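Long-range contact in putative endo-1,4-beta-xylanase (Bacteroides thetaiotaomicron VPI-5482, PDB 5MSX), which probably hydrolyses glycosidic bonds in plant pectin as a family 43 glycoside hydrolase, likely an arabinofuranosidase acting on rhamnogalacturonan II: residues I39-T52 against P64-W76. Numbering follows the deposited sequence.
Sequences IQEINGVFYCYATT and PPVVWKSKDFVHW. With EDO (1,2-ethanediol), chain G; EDO (1,2-ethanediol), chain V.
Strands 45-52 and 67-70 run antiparallel, their axes 4.6 Å apart at closest, and two hydrogen-bonded pairs, F46 with S70 and C48 with W68, join them through four N-H to O=C bonds. F46, C48, W68 and S70 share one face of the sheet. There the F46 ring receives the edge of F73 in a T-shaped stack, planes at 78° and centroids 5.1 Å apart; F73 CD1 lies 3.6 Å from F46 CG, toward the rim of the ring. An aromatic suits this site because it offers a broad face to F73; F46 CB packs on W76 CH2. With an alanine here the CB contact to W76 would remain, but the edge of F73 would probably lose the ring face it abuts, opening a gap on that side. Small C48 lets W76 close in, CZ3 standing 3.9 Å from C48 CB. S70 OG accepts from F73 N, three residues on (an ST motif), and donates to H75 O at 2.7 Å, tying down the turn that carries F73.

Y47, Y49, V67 and K69 occupy the other face. With CG1 set between the backbone N and the carbonyl carbon (chi1 64°), V67 sends CG2 over the face of Y49 in a CH-pi contact, 3.6 Å from the ring centroid, and CG2 also meets the edge of Y47. K69 lies alongside Y47, its methylenes against CD2 and CE2, then bends at chi3 (54°); its ammonium forms a salt bridge with E123, which also binds Y47 OH. Toward P64 the chains separate, and waters link A50 and T52 to V66 and P64.

With the type I' turn I42-V45 linking 37-42 to 45-52, this is an antiparallel meander, consistent with a blade of the five-bladed beta-propeller of family 43; T51 hydrogen-bonds D36, the predicted proton acceptor.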
loop_
_atom_site.group_PDB
_atom_site.type_symbol
_atom_site.label_atom_id
_atom_site.label_comp_id
_atom_site.label_asym_id
_atom_site.label_seq_id
_atom_site.Cartn_x
_atom_site.Cartn_y
_atom_site.Cartn_z
ATOM N N ILE C 39 -12.493 20.146 0.641
ATOM C CA ILE C 39 -12.456 20.434 2.050
ATOM C C ILE C 39 -12.699 19.138 2.823
ATOM O O ILE C 39 -13.532 18.310 2.435
ATOM C CB ILE C 39 -13.488 21.501 2.404
ATOM C CG1 ILE C 39 -13.140 22.842 1.699
ATOM C CG2 ILE C 39 -13.585 21.676 3.919
ATOM C CD1 ILE C 39 -14.340 23.771 1.562
ATOM N N GLN C 40 -11.949 18.948 3.902
ATOM C CA GLN C 40 -11.994 17.690 4.651
ATOM C C GLN C 40 -11.473 17.882 6.063
ATOM O O GLN C 40 -10.678 18.777 6.310
ATOM C CB GLN C 40 -11.179 16.595 3.901
ATOM C CG GLN C 40 -9.711 16.929 3.769
ATOM C CD GLN C 40 -8.920 15.993 2.886
ATOM O OE1 GLN C 40 -8.247 16.447 1.961
ATOM N NE2 GLN C 40 -8.963 14.682 3.174
ATOM N N GLU C 41 -11.941 17.061 6.987
ATOM C CA GLU C 41 -11.352 16.990 8.297
ATOM C C GLU C 41 -10.330 15.870 8.317
ATOM O O GLU C 41 -10.645 14.762 7.897
ATOM C CB GLU C 41 -12.408 16.726 9.348
ATOM C CG GLU C 41 -11.881 16.669 10.771
ATOM C CD GLU C 41 -12.991 16.524 11.811
ATOM O OE1 GLU C 41 -14.161 16.322 11.429
ATOM O OE2 GLU C 41 -12.692 16.632 13.025
ATOM N N ILE C 42 -9.115 16.171 8.783
ATOM C CA ILE C 42 -8.064 15.184 8.933
ATOM C C ILE C 42 -7.472 15.333 10.328
ATOM O O ILE C 42 -6.929 16.384 10.652
ATOM C CB ILE C 42 -6.914 15.367 7.927
ATOM C CG1 ILE C 42 -7.427 15.418 6.493
ATOM C CG2 ILE C 42 -5.883 14.227 8.062
ATOM C CD1 ILE C 42 -6.330 15.734 5.486
ATOM N N ASN C 43 -7.586 14.289 11.143
ATOM C CA ASN C 43 -7.045 14.282 12.504
ATOM C C ASN C 43 -7.497 15.480 13.345
ATOM O O ASN C 43 -6.689 16.179 13.940
ATOM C CB ASN C 43 -5.511 14.227 12.460
ATOM C CG ASN C 43 -4.993 13.024 11.706
ATOM O OD1 ASN C 43 -5.626 11.948 11.662
ATOM N ND2 ASN C 43 -3.831 13.175 11.137
ATOM N N GLY C 44 -8.786 15.736 13.361
ATOM C CA GLY C 44 -9.335 16.834 14.134
ATOM C C GLY C 44 -9.128 18.263 13.624
ATOM O O GLY C 44 -9.487 19.192 14.321
ATOM N N VAL C 45 -8.603 18.451 12.418
ATOM C CA VAL C 45 -8.399 19.793 11.833
ATOM C C VAL C 45 -9.026 19.841 10.420
ATOM O O VAL C 45 -8.907 18.879 9.673
ATOM C CB VAL C 45 -6.883 20.091 11.734
ATOM C CG1 VAL C 45 -6.629 21.452 11.118
ATOM C CG2 VAL C 45 -6.219 19.990 13.116
ATOM N N PHE C 46 -9.642 20.964 10.033
ATOM C CA PHE C 46 -10.161 21.105 8.653
ATOM C C PHE C 46 -9.080 21.601 7.713
ATOM O O PHE C 46 -8.265 22.420 8.095
ATOM C CB PHE C 46 -11.379 22.010 8.587
ATOM C CG PHE C 46 -12.503 21.587 9.522
ATOM C CD1 PHE C 46 -13.412 20.614 9.141
ATOM C CD2 PHE C 46 -12.642 22.172 10.778
ATOM C CE1 PHE C 46 -14.436 20.209 9.998
ATOM C CE2 PHE C 46 -13.671 21.798 11.635
ATOM C CZ PHE C 46 -14.580 20.813 11.250
ATOM N N TYR C 47 -9.052 21.035 6.508
ATOM C CA TYR C 47 -8.130 21.400 5.461
ATOM C C TYR C 47 -8.940 21.801 4.226
ATOM O O TYR C 47 -9.981 21.173 3.942
ATOM C CB TYR C 47 -7.266 20.206 5.093
ATOM C CG TYR C 47 -6.274 19.816 6.151
ATOM C CD1 TYR C 47 -6.675 19.143 7.303
ATOM C CD2 TYR C 47 -4.918 20.142 6.009
ATOM C CE1 TYR C 47 -5.759 18.791 8.275
ATOM C CE2 TYR C 47 -3.993 19.773 6.969
ATOM C CZ TYR C 47 -4.426 19.120 8.100
ATOM O OH TYR C 47 -3.495 18.793 9.029
ATOM N N CYS C 48 -8.463 22.838 3.514
ATOM C CA CYS C 48 -9.013 23.274 2.249
ATOM C C CYS C 48 -7.909 23.379 1.202
ATOM O O CYS C 48 -7.053 24.269 1.256
ATOM C CB CYS C 48 -9.760 24.603 2.403
ATOM S SG CYS C 48 -10.490 25.246 0.847
ATOM N N TYR C 49 -7.926 22.429 0.264
ATOM C CA TYR C 49 -7.097 22.434 -0.906
ATOM C C TYR C 49 -7.934 22.977 -2.076
ATOM O O TYR C 49 -8.997 22.437 -2.391
ATOM C CB TYR C 49 -6.697 21.002 -1.241
ATOM C CG TYR C 49 -5.905 20.265 -0.165
ATOM C CD1 TYR C 49 -4.505 20.402 -0.079
ATOM C CD2 TYR C 49 -6.523 19.392 0.720
ATOM C CE1 TYR C 49 -3.768 19.705 0.873
ATOM C CE2 TYR C 49 -5.787 18.701 1.678
ATOM C CZ TYR C 49 -4.415 18.842 1.738
ATOM O OH TYR C 49 -3.689 18.152 2.689
ATOM N N ALA C 50 -7.439 23.981 -2.765
ATOM C CA ALA C 50 -8.229 24.654 -3.791
ATOM C C ALA C 50 -7.339 25.222 -4.882
ATOM O O ALA C 50 -6.109 25.259 -4.729
ATOM C CB ALA C 50 -9.079 25.752 -3.152
ATOM N N THR C 51 -7.964 25.597 -5.999
ATOM C CA THR C 51 -7.340 26.474 -6.976
ATOM C C THR C 51 -7.257 27.890 -6.363
ATOM O O THR C 51 -8.273 28.425 -5.881
ATOM C CB THR C 51 -8.185 26.554 -8.253
ATOM O OG1 THR C 51 -8.450 25.248 -8.759
ATOM C CG2 THR C 51 -7.515 27.449 -9.332
ATOM N N THR C 52 -6.075 28.502 -6.404
ATOM C CA THR C 52 -5.948 29.880 -6.002
ATOM C C THR C 52 -6.175 30.791 -7.240
ATOM O O THR C 52 -5.529 30.640 -8.266
ATOM C CB THR C 52 -4.602 30.130 -5.296
ATOM O OG1 THR C 52 -4.524 29.323 -4.095
ATOM C CG2 THR C 52 -4.467 31.630 -4.949
ATOM N N PRO C 64 -0.327 29.711 -6.617
ATOM C CA PRO C 64 0.379 28.483 -6.299
ATOM C C PRO C 64 -0.468 27.528 -5.438
ATOM O O PRO C 64 -1.465 27.983 -4.858
ATOM C CB PRO C 64 1.572 28.991 -5.481
ATOM C CG PRO C 64 1.030 30.190 -4.777
ATOM C CD PRO C 64 0.114 30.835 -5.775
ATOM N N PRO C 65 -0.040 26.243 -5.302
ATOM C CA PRO C 65 -0.609 25.267 -4.319
ATOM C C PRO C 65 -0.418 25.649 -2.870
ATOM O O PRO C 65 0.714 25.579 -2.348
ATOM C CB PRO C 65 0.154 23.958 -4.601
ATOM C CG PRO C 65 1.355 24.364 -5.381
ATOM C CD PRO C 65 1.001 25.618 -6.137
ATOM N N VAL C 66 -1.516 26.047 -2.220
ATOM C CA VAL C 66 -1.519 26.262 -0.774
ATOM C C VAL C 66 -2.687 25.482 -0.164
ATOM O O VAL C 66 -3.690 25.197 -0.845
ATOM C CB VAL C 66 -1.524 27.771 -0.377
ATOM C CG1 VAL C 66 -0.352 28.506 -1.047
ATOM C CG2 VAL C 66 -2.832 28.458 -0.725
ATOM N N VAL C 67 -2.523 25.093 1.102
ATOM C CA VAL C 67 -3.586 24.443 1.848
ATOM C C VAL C 67 -3.938 25.311 3.030
ATOM O O VAL C 67 -3.082 25.629 3.831
ATOM C CB VAL C 67 -3.222 23.003 2.308
ATOM C CG1 VAL C 67 -2.043 22.972 3.291
ATOM C CG2 VAL C 67 -4.441 22.344 2.934
ATOM N N TRP C 68 -5.202 25.692 3.141
ATOM C CA TRP C 68 -5.680 26.445 4.284
ATOM C C TRP C 68 -6.186 25.478 5.338
ATOM O O TRP C 68 -6.782 24.443 4.995
ATOM C CB TRP C 68 -6.808 27.370 3.862
ATOM C CG TRP C 68 -6.452 28.448 2.918
ATOM C CD1 TRP C 68 -6.261 28.344 1.577
ATOM C CD2 TRP C 68 -6.273 29.831 3.246
ATOM N NE1 TRP C 68 -5.944 29.573 1.055
ATOM C CE2 TRP C 68 -5.964 30.503 2.059
ATOM C CE3 TRP C 68 -6.323 30.552 4.434
ATOM C CZ2 TRP C 68 -5.735 31.877 2.017
ATOM C CZ3 TRP C 68 -6.103 31.911 4.388
ATOM C CH2 TRP C 68 -5.806 32.557 3.194
ATOM N N LYS C 69 -5.936 25.799 6.606
ATOM C CA LYS C 69 -6.311 24.973 7.727
ATOM C C LYS C 69 -7.035 25.799 8.762
ATOM O O LYS C 69 -6.794 27.007 8.893
ATOM C CB LYS C 69 -5.075 24.373 8.415
ATOM C CG LYS C 69 -4.249 23.416 7.576
ATOM C CD LYS C 69 -2.858 23.168 8.184
ATOM C CE LYS C 69 -2.919 22.695 9.632
ATOM N NZ LYS C 69 -1.691 21.959 10.050
ATOM N N SER C 70 -7.862 25.109 9.533
ATOM C CA SER C 70 -8.681 25.688 10.550
ATOM C C SER C 70 -9.058 24.655 11.606
ATOM O O SER C 70 -9.444 23.520 11.276
ATOM C CB SER C 70 -9.983 26.192 9.922
ATOM O OG SER C 70 -10.789 26.806 10.897
ATOM N N LYS C 71 -9.033 25.068 12.872
ATOM C CA LYS C 71 -9.473 24.204 13.957
ATOM C C LYS C 71 -10.978 24.242 14.137
ATOM O O LYS C 71 -11.570 23.288 14.652
ATOM C CB LYS C 71 -8.776 24.596 15.250
ATOM C CG LYS C 71 -7.268 24.437 15.160
ATOM C CD LYS C 71 -6.586 24.645 16.507
ATOM C CE LYS C 71 -5.090 24.367 16.419
ATOM N NZ LYS C 71 -4.360 25.551 15.887
ATOM N N ASP C 72 -11.603 25.338 13.720
ATOM C CA ASP C 72 -13.020 25.576 14.024
ATOM C C ASP C 72 -13.915 25.826 12.793
ATOM O O ASP C 72 -15.122 25.970 12.952
ATOM C CB ASP C 72 -13.159 26.754 15.007
ATOM C CG ASP C 72 -12.567 28.071 14.467
ATOM O OD1 ASP C 72 -12.021 28.131 13.344
ATOM O OD2 ASP C 72 -12.645 29.085 15.177
ATOM N N PHE C 73 -13.330 25.879 11.594
ATOM C CA PHE C 73 -14.059 26.219 10.337
ATOM C C PHE C 73 -14.376 27.720 10.127
ATOM O O PHE C 73 -15.058 28.091 9.153
ATOM C CB PHE C 73 -15.356 25.392 10.200
ATOM C CG PHE C 73 -15.651 24.981 8.783
ATOM C CD1 PHE C 73 -14.908 23.972 8.180
ATOM C CD2 PHE C 73 -16.662 25.608 8.052
ATOM C CE1 PHE C 73 -15.165 23.580 6.863
ATOM C CE2 PHE C 73 -16.911 25.228 6.730
ATOM C CZ PHE C 73 -16.153 24.222 6.130
ATOM N N VAL C 74 -13.849 28.574 11.000
ATOM C CA VAL C 74 -14.086 30.027 10.935
ATOM C C VAL C 74 -12.758 30.744 10.669
ATOM O O VAL C 74 -12.639 31.514 9.719
ATOM C CB VAL C 74 -14.736 30.507 12.235
ATOM C CG1 VAL C 74 -14.947 32.010 12.238
ATOM C CG2 VAL C 74 -16.069 29.789 12.424
ATOM N N HIS C 75 -11.760 30.471 11.510
ATOM C CA HIS C 75 -10.419 31.025 11.354
ATOM C C HIS C 75 -9.530 30.106 10.571
ATOM O O HIS C 75 -9.246 29.006 11.025
ATOM C CB HIS C 75 -9.821 31.283 12.741
ATOM C CG HIS C 75 -10.655 32.212 13.559
ATOM N ND1 HIS C 75 -11.570 31.766 14.490
ATOM C CD2 HIS C 75 -10.767 33.560 13.533
ATOM C CE1 HIS C 75 -12.182 32.804 15.030
ATOM N NE2 HIS C 75 -11.711 33.904 14.470
ATOM N N TRP C 76 -9.078 30.570 9.407
ATOM C CA TRP C 76 -8.291 29.781 8.465
ATOM C C TRP C 76 -6.917 30.385 8.300
ATOM O O TRP C 76 -6.777 31.587 8.442
ATOM C CB TRP C 76 -8.992 29.765 7.102
ATOM C CG TRP C 76 -10.310 29.028 7.118
ATOM C CD1 TRP C 76 -11.538 29.536 7.441
ATOM C CD2 TRP C 76 -10.511 27.640 6.814
ATOM N NE1 TRP C 76 -12.489 28.545 7.360
ATOM C CE2 TRP C 76 -11.886 27.373 6.978
ATOM C CE3 TRP C 76 -9.656 26.593 6.437
ATOM C CZ2 TRP C 76 -12.437 26.086 6.768
ATOM C CZ3 TRP C 76 -10.198 25.314 6.214
ATOM C CH2 TRP C 76 -11.579 25.080 6.375
HETATM C C1 EDO G . -5.849 9.197 8.588
HETATM O O1 EDO G . -5.803 10.599 8.363
HETATM C C2 EDO G . -5.893 9.041 10.090
HETATM O O2 EDO G . -4.807 9.772 10.692
HETATM C C1 EDO V . -14.675 13.988 4.007
HETATM O O1 EDO V . -16.065 14.097 4.369
HETATM C C2 EDO V . -13.780 14.129 5.219
HETATM O O2 EDO V . -14.261 15.140 6.114
HETATM O O HOH W 1 -6.280 26.130 -1.209
HETATM O O HOH W 2 -4.323 23.793 -2.762
HETATM O O HOH W 3 -3.866 26.693 -4.042
HETATM O O HOH W 4 -5.193 30.707 -1.493
#